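Local coordinates for protein TqaA (Penicillium aethiopicum, PDB 5DLK) that is a fungal nonribosomal peptide synthetase whose terminal condensation-like domain, the part in this chain, probably releases the carrier-bound peptide by closing it into a ring, at residues A[229-239]-A[370-378]. Sequence-based numbering, arbitrary orientation.
Sequences FQFWRHYLDGA and DIFQHSTNW
The carbonyl oxygen of Phe229 takes two donors: the Ser375 hydroxyl, with OG 2.8 Å from Phe229 O, and the backbone N of Arg233 one helical turn on. The hydroxyl lies in the carbonyl plane on a lone pair, and Ser375 OG gets there by standing anti to its own carbonyl carbon. Beside this bond the Phe229 ring drops as a knob among Asp370, Ile371, His374 and Ser375. His374 turns its ring edge to one face of the phenyl in a T-shaped stack, planes 85° apart, while Asp370 CB touches the rim at CZ.

Further along, Ile371 CD1 sits over the five-membered ring of Trp232, 3.7 Å from its centroid, a CH-pi contact; Phe231 covers the opposite indole face, and Trp232 NE1 is hydrogen-bonded to His363 O. Replacing Trp232 with an alanine would probably leave Ile371 CD1 without its aromatic face and His363 O without this donor. The two segments carry most of helix 227-235 and of helix 368-375 in the condensation-type fold, each with the loop that follows; the axes of 229-235 and 370-375 cross at -81°, 9.0 Å apart at their closest. Trp232 lies about 8 Å, side chain to side chain, from Tyr357, which binds phosphopantetheine, a ligand absent from this model.

At the end of helix 368-375, Ser375 O receives a CH···O contact from Arg233 CA, and a water bridges the two residues' carbonyls. The arginine chain bends at chi3 (-92°), laying one guanidinium face over Ser375 C; its NH1 gives a weak bond to His374 O at 2.7 Å, and NH2 holds two waters, which lead on to Gln373 O, Thr376 O and Asn377 OD1. Past the arginine, Leu236 CD1 meets Thr376 CG2 at 3.6 Å. Thr376 OG1 accepts from Trp378 N, closing an ST turn, and itself donates to Phe372 O; the Trp378 ring brings its edge to Ala239 O, with CZ2 3.6 Å from that oxygen.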
# COMPACT_ATOMS: atom_id res chain seq x y z
N PHE A 229 23.08 -3.13 -3.03
CA PHE A 229 23.24 -4.46 -2.46
C PHE A 229 24.49 -4.55 -1.58
O PHE A 229 24.56 -5.38 -0.66
CB PHE A 229 23.23 -5.51 -3.55
CG PHE A 229 21.89 -5.60 -4.24
CD1 PHE A 229 20.76 -5.93 -3.49
CD2 PHE A 229 21.74 -5.30 -5.58
CE1 PHE A 229 19.49 -5.98 -4.09
CE2 PHE A 229 20.50 -5.35 -6.19
CZ PHE A 229 19.38 -5.69 -5.45
N GLN A 230 25.45 -3.68 -1.84
CA GLN A 230 26.58 -3.57 -0.91
C GLN A 230 26.09 -3.04 0.42
O GLN A 230 26.49 -3.52 1.49
CB GLN A 230 27.67 -2.66 -1.48
CG GLN A 230 28.44 -3.33 -2.62
CD GLN A 230 29.35 -2.36 -3.36
OE1 GLN A 230 29.40 -1.16 -3.05
NE2 GLN A 230 30.09 -2.87 -4.34
N PHE A 231 25.21 -2.04 0.36
CA PHE A 231 24.62 -1.48 1.57
C PHE A 231 23.87 -2.54 2.36
O PHE A 231 24.07 -2.68 3.56
CB PHE A 231 23.66 -0.32 1.28
CG PHE A 231 22.79 0.03 2.47
CD1 PHE A 231 21.48 -0.46 2.55
CD2 PHE A 231 23.30 0.79 3.52
CE1 PHE A 231 20.68 -0.18 3.65
CE2 PHE A 231 22.50 1.09 4.64
CZ PHE A 231 21.18 0.59 4.69
N TRP A 232 22.97 -3.27 1.70
CA TRP A 232 22.15 -4.23 2.45
C TRP A 232 23.02 -5.33 3.05
O TRP A 232 22.75 -5.79 4.15
CB TRP A 232 21.04 -4.81 1.59
CG TRP A 232 19.88 -3.84 1.39
CD1 TRP A 232 19.54 -3.16 0.24
CD2 TRP A 232 18.95 -3.42 2.40
NE1 TRP A 232 18.44 -2.36 0.48
CE2 TRP A 232 18.06 -2.50 1.79
CE3 TRP A 232 18.77 -3.75 3.75
CZ2 TRP A 232 17.01 -1.89 2.49
CZ3 TRP A 232 17.72 -3.15 4.45
CH2 TRP A 232 16.86 -2.23 3.81
N ARG A 233 24.06 -5.77 2.34
CA ARG A 233 24.97 -6.76 2.91
C ARG A 233 25.62 -6.25 4.19
O ARG A 233 25.73 -6.98 5.17
CB ARG A 233 26.06 -7.16 1.89
CG ARG A 233 27.12 -8.07 2.49
CD ARG A 233 27.84 -8.88 1.41
NE ARG A 233 27.17 -10.16 1.22
CZ ARG A 233 26.59 -10.53 0.09
NH1 ARG A 233 26.62 -9.70 -0.95
NH2 ARG A 233 25.98 -11.71 -0.01
N HIS A 234 26.04 -5.00 4.18
CA HIS A 234 26.69 -4.39 5.34
C HIS A 234 25.68 -4.23 6.49
O HIS A 234 25.95 -4.55 7.65
CB HIS A 234 27.27 -3.04 4.94
CG HIS A 234 28.08 -2.37 6.00
ND1 HIS A 234 29.38 -2.74 6.29
CD2 HIS A 234 27.80 -1.34 6.83
CE1 HIS A 234 29.85 -1.98 7.26
NE2 HIS A 234 28.91 -1.12 7.60
N TYR A 235 24.50 -3.74 6.13
CA TYR A 235 23.45 -3.45 7.11
C TYR A 235 22.99 -4.71 7.83
O TYR A 235 22.70 -4.67 9.04
CB TYR A 235 22.26 -2.80 6.36
CG TYR A 235 21.08 -2.39 7.20
CD1 TYR A 235 21.01 -1.11 7.75
CD2 TYR A 235 20.01 -3.26 7.40
CE1 TYR A 235 19.90 -0.71 8.48
CE2 TYR A 235 18.90 -2.87 8.14
CZ TYR A 235 18.86 -1.60 8.68
OH TYR A 235 17.76 -1.20 9.43
N LEU A 236 22.93 -5.82 7.09
CA LEU A 236 22.41 -7.07 7.62
C LEU A 236 23.51 -8.03 8.08
O LEU A 236 23.23 -9.14 8.52
CB LEU A 236 21.53 -7.78 6.57
CG LEU A 236 20.21 -7.06 6.24
CD1 LEU A 236 19.52 -7.74 5.05
CD2 LEU A 236 19.26 -7.00 7.47
N ASP A 237 24.75 -7.58 8.01
CA ASP A 237 25.87 -8.44 8.35
C ASP A 237 25.79 -8.90 9.81
O ASP A 237 25.75 -8.08 10.73
CB ASP A 237 27.18 -7.70 8.10
CG ASP A 237 28.38 -8.52 8.50
OD1 ASP A 237 28.50 -9.66 8.02
OD2 ASP A 237 29.18 -8.03 9.32
N GLY A 238 25.78 -10.22 10.00
CA GLY A 238 25.67 -10.81 11.32
C GLY A 238 24.25 -10.90 11.87
O GLY A 238 24.05 -11.41 12.98
N ALA A 239 23.26 -10.41 11.13
CA ALA A 239 21.89 -10.45 11.65
C ALA A 239 21.30 -11.85 11.58
O ALA A 239 21.61 -12.61 10.68
CB ALA A 239 20.99 -9.46 10.88
N ASP A 370 15.49 -9.76 -3.84
CA ASP A 370 16.81 -9.40 -4.35
C ASP A 370 17.73 -9.01 -3.19
O ASP A 370 18.91 -9.33 -3.20
CB ASP A 370 16.75 -8.25 -5.35
CG ASP A 370 16.12 -8.65 -6.68
OD1 ASP A 370 15.89 -9.86 -6.89
OD2 ASP A 370 15.87 -7.75 -7.50
N ILE A 371 17.19 -8.31 -2.20
CA ILE A 371 17.99 -8.07 -0.99
C ILE A 371 18.47 -9.39 -0.40
O ILE A 371 19.67 -9.55 -0.10
CB ILE A 371 17.18 -7.30 0.09
CG1 ILE A 371 16.87 -5.88 -0.40
CG2 ILE A 371 17.99 -7.24 1.43
CD1 ILE A 371 15.92 -5.10 0.55
N PHE A 372 17.56 -10.34 -0.24
CA PHE A 372 17.91 -11.60 0.39
C PHE A 372 18.86 -12.41 -0.52
O PHE A 372 19.85 -12.96 -0.04
CB PHE A 372 16.66 -12.41 0.76
CG PHE A 372 15.86 -11.82 1.91
CD1 PHE A 372 16.46 -10.94 2.81
CD2 PHE A 372 14.52 -12.13 2.09
CE1 PHE A 372 15.73 -10.39 3.85
CE2 PHE A 372 13.79 -11.58 3.13
CZ PHE A 372 14.41 -10.71 4.02
N GLN A 373 18.55 -12.50 -1.81
CA GLN A 373 19.45 -13.23 -2.72
C GLN A 373 20.86 -12.66 -2.80
O GLN A 373 21.84 -13.41 -2.71
CB GLN A 373 18.87 -13.26 -4.14
CG GLN A 373 19.58 -14.29 -5.03
CD GLN A 373 18.96 -14.39 -6.40
OE1 GLN A 373 17.73 -14.33 -6.54
NE2 GLN A 373 19.79 -14.56 -7.42
N HIS A 374 20.98 -11.35 -2.99
CA HIS A 374 22.27 -10.73 -3.31
C HIS A 374 23.06 -10.26 -2.11
O HIS A 374 24.28 -10.07 -2.23
CB HIS A 374 22.07 -9.55 -4.25
CG HIS A 374 21.37 -9.92 -5.52
ND1 HIS A 374 21.50 -11.17 -6.10
CD2 HIS A 374 20.51 -9.23 -6.31
CE1 HIS A 374 20.76 -11.23 -7.19
NE2 HIS A 374 20.14 -10.07 -7.34
N SER A 375 22.39 -10.02 -0.98
CA SER A 375 23.06 -9.36 0.16
C SER A 375 23.15 -10.20 1.43
O SER A 375 23.71 -9.75 2.43
CB SER A 375 22.36 -8.05 0.50
OG SER A 375 22.42 -7.16 -0.59
N THR A 376 22.53 -11.38 1.41
CA THR A 376 22.54 -12.29 2.55
C THR A 376 22.72 -13.72 2.08
O THR A 376 22.76 -13.99 0.87
CB THR A 376 21.22 -12.23 3.37
OG1 THR A 376 20.21 -12.99 2.70
CG2 THR A 376 20.73 -10.81 3.55
N ASN A 377 22.81 -14.62 3.05
CA ASN A 377 22.76 -16.08 2.84
C ASN A 377 21.38 -16.66 3.06
O ASN A 377 21.22 -17.88 3.08
CB ASN A 377 23.72 -16.79 3.79
CG ASN A 377 25.16 -16.53 3.46
OD1 ASN A 377 25.50 -16.29 2.31
ND2 ASN A 377 26.01 -16.55 4.48
N TRP A 378 20.40 -15.80 3.30
CA TRP A 378 19.04 -16.27 3.59
C TRP A 378 18.34 -16.69 2.29
O TRP A 378 18.60 -16.11 1.23
CB TRP A 378 18.23 -15.17 4.29
CG TRP A 378 18.89 -14.51 5.48
CD1 TRP A 378 20.06 -14.90 6.11
CD2 TRP A 378 18.43 -13.35 6.18
NE1 TRP A 378 20.33 -14.05 7.16
CE2 TRP A 378 19.35 -13.09 7.23
CE3 TRP A 378 17.33 -12.50 6.04
CZ2 TRP A 378 19.20 -12.02 8.11
CZ3 TRP A 378 17.18 -11.44 6.92
CH2 TRP A 378 18.11 -11.21 7.94
O HOH W 1 24.57 -9.53 4.98
O HOH W 2 24.42 -13.61 -1.34
O HOH W 3 26.23 -13.92 1.32